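Local coordinates for ThiJ/PfpI family protein (Francisella tularensis subsp. novicida, PDB 4P5P) that probably acts as a glyoxalase III-type lyase or cysteine protease-like hydrolase of the DJ-1/PfpI family and is thought to act as a virulence factor, at residues K2-V7 with Y93-F98. Sequence-based numbering, arbitrary orientation.
Sequences KNVLMV and YDAIIF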
# COMPACT_ATOMS: atom_id res chain seq x y z
N LYS A 2 -1.28 -11.16 16.79
CA LYS A 2 -0.52 -10.61 15.67
C LYS A 2 -0.77 -9.11 15.62
O LYS A 2 -1.83 -8.64 16.00
CB LYS A 2 -0.92 -11.26 14.35
CG LYS A 2 -0.64 -12.75 14.24
CD LYS A 2 0.85 -13.02 14.05
CE LYS A 2 1.12 -14.52 13.98
NZ LYS A 2 2.58 -14.80 14.00
N ASN A 3 0.22 -8.36 15.16
CA ASN A 3 0.10 -6.91 15.05
C ASN A 3 0.52 -6.45 13.67
O ASN A 3 1.65 -6.70 13.24
CB ASN A 3 0.91 -6.21 16.13
CG ASN A 3 0.25 -6.29 17.49
OD1 ASN A 3 -0.69 -5.54 17.78
ND2 ASN A 3 0.73 -7.20 18.33
N VAL A 4 -0.40 -5.79 12.96
CA VAL A 4 -0.21 -5.39 11.58
C VAL A 4 -0.23 -3.88 11.45
O VAL A 4 -1.11 -3.23 12.01
CB VAL A 4 -1.32 -5.99 10.68
CG1 VAL A 4 -1.17 -5.54 9.23
CG2 VAL A 4 -1.32 -7.53 10.79
N LEU A 5 0.74 -3.33 10.73
CA LEU A 5 0.80 -1.89 10.46
C LEU A 5 0.36 -1.60 9.03
O LEU A 5 0.95 -2.11 8.08
CB LEU A 5 2.22 -1.36 10.69
CG LEU A 5 2.37 0.16 10.54
CD1 LEU A 5 1.64 0.86 11.66
CD2 LEU A 5 3.82 0.53 10.51
N MET A 6 -0.68 -0.79 8.87
CA MET A 6 -1.14 -0.36 7.56
C MET A 6 -0.75 1.10 7.38
O MET A 6 -0.91 1.91 8.31
CB MET A 6 -2.66 -0.55 7.42
CG MET A 6 -3.09 -2.01 7.45
SD MET A 6 -4.81 -2.24 6.97
CE MET A 6 -4.73 -1.90 5.22
N VAL A 7 -0.21 1.41 6.20
CA VAL A 7 0.36 2.70 5.88
C VAL A 7 -0.32 3.34 4.67
O VAL A 7 -0.45 2.72 3.62
CB VAL A 7 1.88 2.56 5.57
CG1 VAL A 7 2.51 3.91 5.27
CG2 VAL A 7 2.61 1.90 6.72
N TYR A 93 5.53 -4.80 15.33
CA TYR A 93 4.67 -5.31 14.25
C TYR A 93 5.23 -6.55 13.56
O TYR A 93 6.44 -6.75 13.48
CB TYR A 93 4.42 -4.19 13.23
CG TYR A 93 3.70 -3.03 13.86
CD1 TYR A 93 2.32 -3.05 14.02
CD2 TYR A 93 4.40 -1.94 14.37
CE1 TYR A 93 1.66 -2.02 14.64
CE2 TYR A 93 3.74 -0.90 14.99
CZ TYR A 93 2.38 -0.95 15.12
OH TYR A 93 1.73 0.09 15.75
N ASP A 94 4.31 -7.38 13.08
CA ASP A 94 4.60 -8.63 12.39
C ASP A 94 4.48 -8.47 10.88
O ASP A 94 4.90 -9.33 10.11
CB ASP A 94 3.65 -9.71 12.87
CG ASP A 94 3.68 -9.87 14.37
OD1 ASP A 94 4.79 -10.06 14.89
OD2 ASP A 94 2.62 -9.75 15.02
N ALA A 95 3.87 -7.36 10.47
CA ALA A 95 3.64 -7.11 9.06
C ALA A 95 3.49 -5.62 8.83
O ALA A 95 3.03 -4.90 9.71
CB ALA A 95 2.40 -7.84 8.58
N ILE A 96 3.85 -5.18 7.63
CA ILE A 96 3.65 -3.80 7.20
C ILE A 96 2.97 -3.86 5.83
O ILE A 96 3.44 -4.58 4.93
CB ILE A 96 4.98 -2.99 7.20
CG1 ILE A 96 4.70 -1.50 6.96
CG2 ILE A 96 5.99 -3.54 6.20
CD1 ILE A 96 5.90 -0.59 7.24
N ILE A 97 1.86 -3.15 5.71
CA ILE A 97 0.98 -3.19 4.54
C ILE A 97 0.80 -1.78 3.98
O ILE A 97 0.35 -0.90 4.70
CB ILE A 97 -0.40 -3.80 4.88
CG1 ILE A 97 -0.25 -5.17 5.57
CG2 ILE A 97 -1.26 -3.89 3.63
CD1 ILE A 97 0.54 -6.19 4.80
N PHE A 98 1.11 -1.58 2.70
CA PHE A 98 0.98 -0.29 2.03
C PHE A 98 -0.24 -0.21 1.13
O PHE A 98 -0.32 -0.91 0.13
CB PHE A 98 2.23 0.00 1.22
CG PHE A 98 3.46 0.09 2.06
CD1 PHE A 98 3.78 1.28 2.68
CD2 PHE A 98 4.29 -1.00 2.24
CE1 PHE A 98 4.89 1.37 3.49
CE2 PHE A 98 5.42 -0.91 3.05
CZ PHE A 98 5.72 0.28 3.66
O HOH W 1 2.85 -9.26 17.84
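Asp-94 OD2 accepts the backbone N-H of Asn-3 at 2.8 Å, on the anti side of the carboxylate. Asp-94 N also donates to Asn-3 O, almost straight (174°), so the backbone of Asn-3 is held at both N-H and C=O by one residue. From there the strands run parallel: Leu-5 N bonds to Ala-95 O, Ile-97 N to Leu-5 O (2.7 Å) and Val-7 N to Ile-97 O. Ala-95 N, buried where the loop passes into the strand, finds no partner. On one face of the sheet, Leu-5 lays CB over a face of the Tyr-93 ring in a CH-pi contact, 4.0 Å from its centroid; with Leu-5 CG anti to its backbone N (chi1 -175°), Leu-5 CD1 approaches Tyr-93 CZ and Leu-5 CD2 meets Ile-96 CD1. Val-7 lies alongside Phe-98, with Val-7 CB 3.7 Å from Phe-98 CD1. On the other face, Val-4 CG1 touches Ile-97 CG1 at 3.8 Å. The pair is central to the flavodoxin-like sheet: Tyr-93 OH bonds Asp-43 on strand 40-46, which flanks 2-8, while strand 127-130 borders 95-98 and helix 112-123 packs on Ile-96 and Phe-98.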